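Local coordinates for envelope glycoprotein (Thogoto virus, PDB 5XEA) that probably attaches the virus to a host-cell receptor and later induces fusion of the virion with the host membrane, at residues A49-C54 / R69-P74; P20-K25 / D209-V214. All blocks are in the same frame, centred on the assembly; numbering follows the deposited sequence.

Contact 1. Residues A49-C54 / R69-P74; sequences AWVAYC and RLLHYP
Ala-49, Trp-50 and Val-51 pair antiparallel with Leu-71, Leu-70 and Arg-69, on strands that twist strongly, their directions 140° apart. The backbone bonds come first. Ala-49 N reaches Leu-71 O at 2.8 Å, and Leu-71 N returns to Ala-49 O at 2.7 Å. Two residues on, Val-51 N meets Arg-69 O at 3.0 Å and Arg-69 N meets Val-51 O, also at 3.0 Å. Trp-50 and Leu-70 form the non-hydrogen-bonded pair between them.

Val-51 O receives a second, weak bond from Arg-69 NH1 at 3.4 Å. CG of Arg-69 sits between its own N and carbonyl carbon (chi1 71°), and a bend at chi2 follows. The side chain runs beside Val-51, pointing the same way, and CG1 of Val-51 lies over a face of the guanidinium, 3.6 Å from NH1. The stronger partner of NH1 is Asn-67 O.

Apolar contacts lie on both faces of the hairpin. On the Val-51 face, CG2 of that residue meets Leu-71 CD1 at 3.8 Å, and Ala-49 CB packs obliquely against CE2 of Tyr-73. On the other face, the six-membered ring of Trp-50 extends over the Arg-69 backbone, with Arg-69 N above its rim. Leu-70 comes to the ring's edge, CD2 standing 3.7 Å from Trp-50 CE3. Trp-50 NE1 bonds Arg-125 O, while Met-437 of helix 421-437 and Tyr-439 of the second subunit pack against the indole.

This is a twisted beta hairpin, cross-linked toward its turn by the Cys-54 to Cys-66 disulfide, in a large antiparallel sheet of a gp64-family, class III fusion glycoprotein.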
loop_
_atom_site.group_PDB
_atom_site.type_symbol
_atom_site.label_atom_id
_atom_site.label_comp_id
_atom_site.label_asym_id
_atom_site.label_seq_id
_atom_site.Cartn_x
_atom_site.Cartn_y
_atom_site.Cartn_z
ATOM N N ALA B 49 21.824 -5.969 -33.308
ATOM C CA ALA B 49 22.048 -5.464 -34.655
ATOM C C ALA B 49 20.794 -5.671 -35.500
ATOM O O ALA B 49 20.105 -6.685 -35.360
ATOM C CB ALA B 49 23.250 -6.162 -35.312
ATOM N N TRP B 50 20.473 -4.687 -36.332
ATOM C CA TRP B 50 19.557 -4.858 -37.463
ATOM C C TRP B 50 20.401 -5.133 -38.695
ATOM O O TRP B 50 21.251 -4.315 -39.052
ATOM C CB TRP B 50 18.686 -3.621 -37.700
ATOM C CG TRP B 50 17.822 -3.674 -38.940
ATOM C CD1 TRP B 50 18.018 -2.984 -40.107
ATOM C CD2 TRP B 50 16.637 -4.465 -39.141
ATOM N NE1 TRP B 50 17.028 -3.295 -41.016
ATOM C CE2 TRP B 50 16.170 -4.199 -40.447
ATOM C CE3 TRP B 50 15.925 -5.367 -38.342
ATOM C CZ2 TRP B 50 15.014 -4.797 -40.974
ATOM C CZ3 TRP B 50 14.781 -5.974 -38.870
ATOM C CH2 TRP B 50 14.338 -5.680 -40.181
ATOM N N VAL B 51 20.179 -6.283 -39.328
ATOM C CA VAL B 51 20.918 -6.678 -40.525
ATOM C C VAL B 51 19.913 -6.988 -41.633
ATOM O O VAL B 51 19.114 -7.925 -41.502
ATOM C CB VAL B 51 21.835 -7.888 -40.263
ATOM C CG1 VAL B 51 22.620 -8.255 -41.521
ATOM C CG2 VAL B 51 22.797 -7.590 -39.099
ATOM N N ALA B 52 19.945 -6.201 -42.709
ATOM C CA ALA B 52 19.096 -6.414 -43.886
ATOM C C ALA B 52 19.979 -6.640 -45.111
ATOM O O ALA B 52 20.616 -5.706 -45.613
ATOM C CB ALA B 52 18.145 -5.236 -44.116
ATOM N N TYR B 53 19.990 -7.868 -45.604
ATOM C CA TYR B 53 20.727 -8.254 -46.803
ATOM C C TYR B 53 19.714 -8.547 -47.908
ATOM O O TYR B 53 18.948 -9.509 -47.818
ATOM C CB TYR B 53 21.594 -9.470 -46.503
ATOM C CG TYR B 53 22.460 -9.945 -47.652
ATOM C CD1 TYR B 53 23.536 -9.186 -48.096
ATOM C CD2 TYR B 53 22.218 -11.169 -48.277
ATOM C CE1 TYR B 53 24.352 -9.630 -49.141
ATOM C CE2 TYR B 53 23.029 -11.620 -49.328
ATOM C CZ TYR B 53 24.095 -10.848 -49.745
ATOM O OH TYR B 53 24.905 -11.281 -50.772
ATOM N N CYS B 54 19.703 -7.729 -48.945
ATOM C CA CYS B 54 18.667 -7.810 -49.961
ATOM C C CYS B 54 19.305 -8.076 -51.313
ATOM O O CYS B 54 20.490 -7.813 -51.509
ATOM C CB CYS B 54 17.863 -6.515 -50.004
ATOM S SG CYS B 54 17.148 -6.079 -48.389
ATOM N N ARG B 69 16.516 -8.827 -40.373
ATOM C CA ARG B 69 16.181 -9.364 -39.062
ATOM C C ARG B 69 17.065 -8.717 -38.015
ATOM O O ARG B 69 18.109 -8.133 -38.326
ATOM C CB ARG B 69 16.343 -10.892 -39.015
ATOM C CG ARG B 69 17.781 -11.397 -39.051
ATOM C CD ARG B 69 18.406 -11.281 -40.434
ATOM N NE ARG B 69 19.699 -11.949 -40.520
ATOM C CZ ARG B 69 20.601 -11.760 -41.486
ATOM N NH1 ARG B 69 20.386 -10.896 -42.485
ATOM N NH2 ARG B 69 21.736 -12.448 -41.448
ATOM N N LEU B 70 16.627 -8.830 -36.760
ATOM C CA LEU B 70 17.415 -8.410 -35.615
ATOM C C LEU B 70 18.274 -9.573 -35.154
ATOM O O LEU B 70 17.815 -10.717 -35.113
ATOM C CB LEU B 70 16.510 -7.957 -34.461
ATOM C CG LEU B 70 15.650 -6.724 -34.705
ATOM C CD1 LEU B 70 14.518 -6.646 -33.653
ATOM C CD2 LEU B 70 16.533 -5.445 -34.724
ATOM N N LEU B 71 19.512 -9.271 -34.771
ATOM C CA LEU B 71 20.435 -10.271 -34.249
ATOM C C LEU B 71 20.954 -9.792 -32.904
ATOM O O LEU B 71 21.519 -8.698 -32.815
ATOM C CB LEU B 71 21.594 -10.499 -35.232
ATOM C CG LEU B 71 21.180 -11.025 -36.595
ATOM C CD1 LEU B 71 22.385 -11.076 -37.522
ATOM C CD2 LEU B 71 20.541 -12.402 -36.459
ATOM N N HIS B 72 20.762 -10.589 -31.861
ATOM C CA HIS B 72 21.159 -10.177 -30.514
ATOM C C HIS B 72 22.626 -10.498 -30.247
ATOM O O HIS B 72 23.086 -11.595 -30.565
ATOM C CB HIS B 72 20.282 -10.860 -29.481
ATOM C CG HIS B 72 18.836 -10.531 -29.637
ATOM N ND1 HIS B 72 18.387 -9.235 -29.787
ATOM C CD2 HIS B 72 17.739 -11.325 -29.690
ATOM C CE1 HIS B 72 17.071 -9.244 -29.913
ATOM N NE2 HIS B 72 16.653 -10.498 -29.852
ATOM N N TYR B 73 23.352 -9.538 -29.668
ATOM C CA TYR B 73 24.740 -9.730 -29.244
ATOM C C TYR B 73 24.897 -9.274 -27.797
ATOM O O TYR B 73 25.616 -8.309 -27.514
ATOM C CB TYR B 73 25.716 -8.966 -30.141
ATOM C CG TYR B 73 25.741 -9.432 -31.578
ATOM C CD1 TYR B 73 26.724 -10.312 -32.029
ATOM C CD2 TYR B 73 24.790 -8.979 -32.491
ATOM C CE1 TYR B 73 26.753 -10.737 -33.351
ATOM C CE2 TYR B 73 24.803 -9.405 -33.789
ATOM C CZ TYR B 73 25.789 -10.283 -34.225
ATOM O OH TYR B 73 25.800 -10.696 -35.543
ATOM N N PRO B 74 24.241 -9.945 -26.856
ATOM C CA PRO B 74 24.313 -9.517 -25.465
ATOM C C PRO B 74 25.757 -9.485 -25.001
ATOM O O PRO B 74 26.556 -10.338 -25.408
ATOM C CB PRO B 74 23.511 -10.599 -24.723
ATOM C CG PRO B 74 23.649 -11.799 -25.606
ATOM C CD PRO B 74 23.577 -11.253 -26.999
#

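Contact 2. Residues P20-K25 / D209-V214; sequences PVTVSK and DPDYWV
Thr-22, Val-23, Asp-209, Pro-210 and Asp-211 make a small, partly exposed contact between two strand ends, the lead-in to strand 24-35 and the exit from strand 197-209. Thr-22 OG1 donates to Asp-211 OD2 at 2.9 Å, the side chains crossing at about a right angle. The hydroxyl comes from above the carboxylate, 53° out of its plane. The first torsion of Thr-22 (60°) sets OG1 between its own backbone N and carbonyl carbon, and OG1 also lies 3.6 Å from Pro-210 CG. Pro-210 packs its ring against the same residue's backbone, with CD 3.2 Å from Thr-22 O.

The two strands are antiparallel neighbours in a six-stranded sheet, still bonded through the backbones of Ser-24 and Val-208. Beyond that pair the first segment leaves the sheet, whereas Asp-209 keeps backbone bonds to Lys-220 and Lys-221; the CA atoms of Val-23 and Asp-209 are still 4.1 Å apart.

CB of Val-23 rests against the Asp-209 carboxylate, 3.8 Å from CG. In the 209-214 loop, Asp-211 N gives a weak bond to Asp-209 OD1, the connection of an Asx turn. Across a subunit boundary, Asp-209 OD2 has a long, weak ion pair with Arg-300 of the third subunit and lies close to the like-charged Glu-297 there. Val-23 packs on that same Arg-300.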
loop_
_atom_site.group_PDB
_atom_site.type_symbol
_atom_site.label_atom_id
_atom_site.label_comp_id
_atom_site.label_asym_id
_atom_site.label_seq_id
_atom_site.Cartn_x
_atom_site.Cartn_y
_atom_site.Cartn_z
ATOM N N PRO B 20 -8.319 -13.330 32.961
ATOM C CA PRO B 20 -6.881 -13.248 32.679
ATOM C C PRO B 20 -6.605 -13.229 31.183
ATOM O O PRO B 20 -7.216 -13.964 30.405
ATOM C CB PRO B 20 -6.317 -14.517 33.334
ATOM C CG PRO B 20 -7.407 -15.006 34.252
ATOM C CD PRO B 20 -8.680 -14.609 33.585
ATOM N N VAL B 21 -5.675 -12.361 30.793
ATOM C CA VAL B 21 -5.196 -12.237 29.420
ATOM C C VAL B 21 -3.708 -12.564 29.431
ATOM O O VAL B 21 -2.948 -11.966 30.197
ATOM C CB VAL B 21 -5.462 -10.827 28.856
ATOM C CG1 VAL B 21 -4.607 -10.566 27.633
ATOM C CG2 VAL B 21 -6.949 -10.655 28.529
ATOM N N THR B 22 -3.292 -13.500 28.576
ATOM C CA THR B 22 -2.045 -14.231 28.760
ATOM C C THR B 22 -0.930 -13.850 27.786
ATOM O O THR B 22 0.059 -14.581 27.700
ATOM C CB THR B 22 -2.303 -15.734 28.654
ATOM O OG1 THR B 22 -2.846 -16.046 27.367
ATOM C CG2 THR B 22 -3.266 -16.190 29.749
ATOM N N VAL B 23 -1.038 -12.740 27.057
ATOM C CA VAL B 23 0.085 -12.298 26.230
ATOM C C VAL B 23 1.145 -11.690 27.138
ATOM O O VAL B 23 0.835 -10.854 27.990
ATOM C CB VAL B 23 -0.368 -11.304 25.141
ATOM C CG1 VAL B 23 -1.273 -10.212 25.697
ATOM C CG2 VAL B 23 0.851 -10.669 24.475
ATOM N N SER B 24 2.398 -12.119 26.968
ATOM C CA SER B 24 3.499 -11.681 27.816
ATOM C C SER B 24 4.667 -11.186 26.971
ATOM O O SER B 24 4.843 -11.586 25.815
ATOM C CB SER B 24 3.985 -12.806 28.738
ATOM O OG SER B 24 4.487 -13.904 28.000
ATOM N N LYS B 25 5.482 -10.328 27.586
ATOM C CA LYS B 25 6.630 -9.716 26.932
ATOM C C LYS B 25 7.886 -10.543 27.182
ATOM O O LYS B 25 8.176 -10.913 28.325
ATOM C CB LYS B 25 6.831 -8.284 27.432
ATOM C CG LYS B 25 7.947 -7.535 26.720
ATOM C CD LYS B 25 8.128 -6.124 27.266
ATOM C CE LYS B 25 9.210 -5.352 26.504
ATOM N NZ LYS B 25 10.550 -6.000 26.548
ATOM N N ASP B 209 1.841 -14.496 22.514
ATOM C CA ASP B 209 0.418 -14.626 22.816
ATOM C C ASP B 209 0.066 -16.098 22.685
ATOM O O ASP B 209 -0.147 -16.587 21.562
ATOM C CB ASP B 209 -0.407 -13.761 21.862
ATOM C CG ASP B 209 -1.810 -13.455 22.389
ATOM O OD1 ASP B 209 -2.299 -14.234 23.236
ATOM O OD2 ASP B 209 -2.418 -12.435 21.947
ATOM N N PRO B 210 0.044 -16.853 23.788
ATOM C CA PRO B 210 -0.325 -18.274 23.708
ATOM C C PRO B 210 -1.804 -18.518 23.455
ATOM O O PRO B 210 -2.171 -19.652 23.111
ATOM C CB PRO B 210 0.098 -18.823 25.082
ATOM C CG PRO B 210 0.008 -17.641 25.976
ATOM C CD PRO B 210 0.430 -16.455 25.158
ATOM N N ASP B 211 -2.661 -17.505 23.621
ATOM C CA ASP B 211 -4.084 -17.636 23.315
ATOM C C ASP B 211 -4.447 -16.856 22.056
ATOM O O ASP B 211 -5.255 -15.923 22.107
ATOM C CB ASP B 211 -4.946 -17.148 24.487
ATOM C CG ASP B 211 -5.057 -18.167 25.597
ATOM O OD1 ASP B 211 -5.047 -19.381 25.286
ATOM O OD2 ASP B 211 -5.170 -17.748 26.770
ATOM N N TYR B 212 -3.858 -17.224 20.924
ATOM C CA TYR B 212 -4.100 -16.542 19.659
ATOM C C TYR B 212 -4.601 -17.569 18.656
ATOM O O TYR B 212 -3.831 -18.422 18.206
ATOM C CB TYR B 212 -2.835 -15.856 19.145
ATOM C CG TYR B 212 -3.146 -14.711 18.218
ATOM C CD1 TYR B 212 -3.296 -14.916 16.852
ATOM C CD2 TYR B 212 -3.317 -13.428 18.712
ATOM C CE1 TYR B 212 -3.590 -13.870 16.003
ATOM C CE2 TYR B 212 -3.616 -12.377 17.873
ATOM C CZ TYR B 212 -3.751 -12.603 16.519
ATOM O OH TYR B 212 -4.053 -11.555 15.681
ATOM N N TRP B 213 -5.882 -17.486 18.302
ATOM C CA TRP B 213 -6.473 -18.416 17.351
ATOM C C TRP B 213 -7.354 -17.658 16.367
ATOM O O TRP B 213 -7.580 -16.451 16.498
ATOM C CB TRP B 213 -7.270 -19.519 18.063
ATOM C CG TRP B 213 -6.392 -20.513 18.764
ATOM C CD1 TRP B 213 -6.015 -20.497 20.077
ATOM C CD2 TRP B 213 -5.761 -21.661 18.180
ATOM N NE1 TRP B 213 -5.196 -21.567 20.348
ATOM C CE2 TRP B 213 -5.024 -22.297 19.202
ATOM C CE3 TRP B 213 -5.751 -22.214 16.895
ATOM C CZ2 TRP B 213 -4.285 -23.459 18.978
ATOM C CZ3 TRP B 213 -5.017 -23.369 16.675
ATOM C CH2 TRP B 213 -4.294 -23.977 17.712
ATOM N N VAL B 214 -7.840 -18.388 15.363
ATOM C CA VAL B 214 -8.707 -17.835 14.328
ATOM C C VAL B 214 -9.998 -18.644 14.262
ATOM O O VAL B 214 -11.096 -18.092 14.398
ATOM C CB VAL B 214 -7.990 -17.800 12.964
ATOM C CG1 VAL B 214 -7.112 -16.563 12.867
ATOM C CG2 VAL B 214 -7.144 -19.052 12.761
#

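In the fold
From the N terminus the chain first passes 20-25, enters strand 24-35, and turns into the long strand 40-56. Contact 1 closes a short loop, 14 residues between 49-54 and 69-74, around the hairpin turn. The chain then completes most of the branched eight-stranded sheet before strand 197-209 brings it back beside 24-35, where contact 2 closes a loop of 183 residues. Contact 1 is therefore nested within contact 2. They lie on opposite sides of the chain's centre, with centres 66 Å apart and nearest atoms about 49 Å apart. Contact 1 belongs to the eight-stranded sheet, contact 2 to one end of the six-stranded sheet; both touch the second subunit.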